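Side-chain contact in regulatory protein RecX (Lactobacillus reuteri, PDB 3D5L), which probably modulates the activity of RecA, a protein of DNA repair and recombination: residues K164-L169 against Q183-G188. Sequence-based numbering, arbitrary orientation.
Sequences KLALKL and QKVQQG
Leu169 reaches across from helix 155-172 to Val185 and Gly188 on helix 178-191, a compact example of how two helices pack through one long side chain, two short ones and a glycine. Followed outward, Leu169 starts its contact at CB, which lies 3.9 Å from CG2 of Val185. The next atom, CG, sets direction more than it touches: it stands anti to the carbonyl carbon (chi1 -62°), and CD1 then continues the chain in extended form, anti to CA. This methyl, one of the two at the tip, passes the valine side chain and arrives against main chain, 3.9 Å from Val185 O and 4.1 Å from Gly188 CA. Gly188, with no side chain, presents its bare CA to the leucine methyl.

Val185 answers with both branches. While CG2 meets the base of Leu169, CG1 of Val185, anti to the backbone N (chi1 174°), lies 3.9 Å from CB of Ala166. The valine thus straddles the two residues, three positions apart, that helix 155-172 offers it. The side chains meet through apolar methyl and methylene groups; the leucine methyl against Val185 O is a van der Waals contact with a carbonyl. Ala166, Leu169 and Val185 are buried.

The segment axes run roughly antiparallel, at 142° between their directions, and come within 9.6 Å. In backbone register, Leu169 and Val185 are matched, their CA atoms 5.8 Å apart. Leu165 and Leu169 also rest on Leu189, further along helix 178-191, and Leu165 touches Phe194 in the loop before helix 196-202. The contact therefore joins the first two helices of the third three-helix domain of RecX, near the end of an elongated, mostly helical chain and far from its N-terminal antiparallel sheet.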
ATOM      1  N   LYS A 164     -14.174  -6.846  26.835  1.00 22.62           N
ATOM      2  CA  LYS A 164     -12.820  -6.556  27.279  1.00 23.40           C
ATOM      3  C   LYS A 164     -12.629  -5.050  27.447  1.00 22.28           C
ATOM      4  O   LYS A 164     -12.158  -4.583  28.487  1.00 23.69           O
ATOM      5  CB  LYS A 164     -11.815  -7.115  26.263  1.00 25.27           C
ATOM      6  CG  LYS A 164     -10.378  -6.719  26.500  1.00 28.45           C
ATOM      7  CD  LYS A 164      -9.810  -7.332  27.769  1.00 34.05           C
ATOM      8  CE  LYS A 164      -8.402  -6.791  28.049  1.00 36.08           C
ATOM      9  NZ  LYS A 164      -7.482  -6.957  26.880  1.00 37.45           N
ATOM     10  N   LEU A 165     -13.003  -4.292  26.425  1.00 20.50           N
ATOM     11  CA  LEU A 165     -12.888  -2.837  26.467  1.00 20.45           C
ATOM     12  C   LEU A 165     -13.764  -2.265  27.588  1.00 21.23           C
ATOM     13  O   LEU A 165     -13.318  -1.423  28.366  1.00 20.35           O
ATOM     14  CB  LEU A 165     -13.318  -2.240  25.121  1.00 17.73           C
ATOM     15  CG  LEU A 165     -13.459  -0.726  24.956  1.00 16.40           C
ATOM     16  CD1 LEU A 165     -12.102  -0.059  25.046  1.00 13.49           C
ATOM     17  CD2 LEU A 165     -14.114  -0.426  23.605  1.00 18.00           C
ATOM     18  N   ALA A 166     -15.011  -2.724  27.662  1.00 21.17           N
ATOM     19  CA  ALA A 166     -15.942  -2.244  28.680  1.00 23.78           C
ATOM     20  C   ALA A 166     -15.426  -2.508  30.095  1.00 24.97           C
ATOM     21  O   ALA A 166     -15.561  -1.659  30.973  1.00 24.84           O
ATOM     22  CB  ALA A 166     -17.322  -2.893  28.493  1.00 22.33           C
ATOM     23  N   LEU A 167     -14.835  -3.678  30.315  1.00 25.28           N
ATOM     24  CA  LEU A 167     -14.316  -4.010  31.633  1.00 25.64           C
ATOM     25  C   LEU A 167     -13.170  -3.083  31.964  1.00 24.78           C
ATOM     26  O   LEU A 167     -12.965  -2.708  33.114  1.00 24.75           O
ATOM     27  CB  LEU A 167     -13.830  -5.463  31.682  1.00 27.52           C
ATOM     28  CG  LEU A 167     -14.902  -6.554  31.596  1.00 29.96           C
ATOM     29  CD1 LEU A 167     -14.248  -7.913  31.851  1.00 30.11           C
ATOM     30  CD2 LEU A 167     -16.006  -6.291  32.628  1.00 29.76           C
ATOM     31  N   LYS A 168     -12.419  -2.727  30.934  1.00 24.12           N
ATOM     32  CA  LYS A 168     -11.283  -1.839  31.074  1.00 23.96           C
ATOM     33  C   LYS A 168     -11.793  -0.410  31.279  1.00 23.80           C
ATOM     34  O   LYS A 168     -11.173   0.373  31.999  1.00 23.67           O
ATOM     35  CB  LYS A 168     -10.404  -1.951  29.823  1.00 23.60           C
ATOM     36  CG  LYS A 168      -9.280  -0.943  29.700  1.00 26.89           C
ATOM     37  CD  LYS A 168      -8.357  -1.344  28.549  1.00 31.26           C
ATOM     38  CE  LYS A 168      -7.472  -0.200  28.081  1.00 33.15           C
ATOM     39  NZ  LYS A 168      -8.224   0.830  27.302  1.00 33.00           N
ATOM     40  N   LEU A 169     -12.926  -0.076  30.658  1.00 21.61           N
ATOM     41  CA  LEU A 169     -13.509   1.257  30.811  1.00 22.51           C
ATOM     42  C   LEU A 169     -14.189   1.374  32.178  1.00 21.44           C
ATOM     43  O   LEU A 169     -14.159   2.431  32.800  1.00 21.04           O
ATOM     44  CB  LEU A 169     -14.528   1.548  29.692  1.00 20.77           C
ATOM     45  CG  LEU A 169     -13.974   1.569  28.261  1.00 21.71           C
ATOM     46  CD1 LEU A 169     -15.092   1.871  27.279  1.00 24.25           C
ATOM     47  CD2 LEU A 169     -12.877   2.614  28.131  1.00 21.11           C
ATOM     48  N   GLN A 183     -22.700   5.495  31.372  1.00 23.39           N
ATOM     49  CA  GLN A 183     -22.756   6.295  30.146  1.00 23.37           C
ATOM     50  C   GLN A 183     -21.378   6.430  29.505  1.00 23.67           C
ATOM     51  O   GLN A 183     -21.236   6.318  28.289  1.00 24.74           O
ATOM     52  CB  GLN A 183     -23.308   7.698  30.426  1.00 23.81           C
ATOM     53  CG  GLN A 183     -24.683   7.740  31.070  1.00 26.45           C
ATOM     54  CD  GLN A 183     -25.239   9.156  31.147  1.00 29.20           C
ATOM     55  OE1 GLN A 183     -26.078   9.551  30.334  1.00 28.13           O
ATOM     56  NE2 GLN A 183     -24.756   9.936  32.117  1.00 30.77           N
ATOM     57  N   LYS A 184     -20.369   6.685  30.329  1.00 23.68           N
ATOM     58  CA  LYS A 184     -18.993   6.840  29.864  1.00 23.86           C
ATOM     59  C   LYS A 184     -18.534   5.572  29.124  1.00 23.51           C
ATOM     60  O   LYS A 184     -17.770   5.640  28.160  1.00 22.69           O
ATOM     61  CB  LYS A 184     -18.074   7.101  31.065  1.00 23.46           C
ATOM     62  CG  LYS A 184     -16.738   7.702  30.707  1.00 25.71           C
ATOM     63  CD  LYS A 184     -16.911   9.100  30.150  1.00 26.25           C
ATOM     64  CE  LYS A 184     -15.585   9.662  29.643  1.00 26.88           C
ATOM     65  NZ  LYS A 184     -15.758  11.059  29.155  1.00 26.35           N
ATOM     66  N   VAL A 185     -18.997   4.419  29.595  1.00 22.61           N
ATOM     67  CA  VAL A 185     -18.648   3.147  28.978  1.00 23.95           C
ATOM     68  C   VAL A 185     -19.425   2.967  27.669  1.00 25.13           C
ATOM     69  O   VAL A 185     -18.878   2.468  26.690  1.00 25.79           O
ATOM     70  CB  VAL A 185     -18.963   1.964  29.923  1.00 24.62           C
ATOM     71  CG1 VAL A 185     -18.719   0.660  29.208  1.00 24.44           C
ATOM     72  CG2 VAL A 185     -18.098   2.051  31.189  1.00 21.48           C
ATOM     73  N   GLN A 186     -20.696   3.370  27.660  1.00 25.83           N
ATOM     74  CA  GLN A 186     -21.534   3.266  26.467  1.00 27.97           C
ATOM     75  C   GLN A 186     -20.927   4.137  25.382  1.00 27.34           C
ATOM     76  O   GLN A 186     -20.706   3.696  24.264  1.00 27.51           O
ATOM     77  CB  GLN A 186     -22.948   3.787  26.722  1.00 31.35           C
ATOM     78  CG  GLN A 186     -23.753   3.086  27.792  1.00 35.14           C
ATOM     79  CD  GLN A 186     -25.157   3.666  27.899  1.00 38.17           C
ATOM     80  OE1 GLN A 186     -26.011   3.432  27.037  1.00 40.00           O
ATOM     81  NE2 GLN A 186     -25.396   4.448  28.952  1.00 38.35           N
ATOM     82  N   GLN A 187     -20.680   5.394  25.727  1.00 27.93           N
ATOM     83  CA  GLN A 187     -20.099   6.340  24.795  1.00 27.98           C
ATOM     84  C   GLN A 187     -18.716   5.883  24.331  1.00 26.64           C
ATOM     85  O   GLN A 187     -18.377   6.017  23.152  1.00 25.39           O
ATOM     86  CB  GLN A 187     -20.026   7.724  25.445  1.00 30.04           C
ATOM     87  CG  GLN A 187     -21.389   8.418  25.531  1.00 37.17           C
ATOM     88  CD  GLN A 187     -21.386   9.657  26.429  1.00 39.88           C
ATOM     89  OE1 GLN A 187     -20.514  10.522  26.317  1.00 41.37           O
ATOM     90  NE2 GLN A 187     -22.371   9.745  27.318  1.00 38.90           N
ATOM     91  N   GLY A 188     -17.926   5.342  25.252  1.00 24.38           N
ATOM     92  CA  GLY A 188     -16.600   4.877  24.894  1.00 25.54           C
ATOM     93  C   GLY A 188     -16.655   3.796  23.825  1.00 26.94           C
ATOM     94  O   GLY A 188     -15.876   3.808  22.873  1.00 26.45           O
TER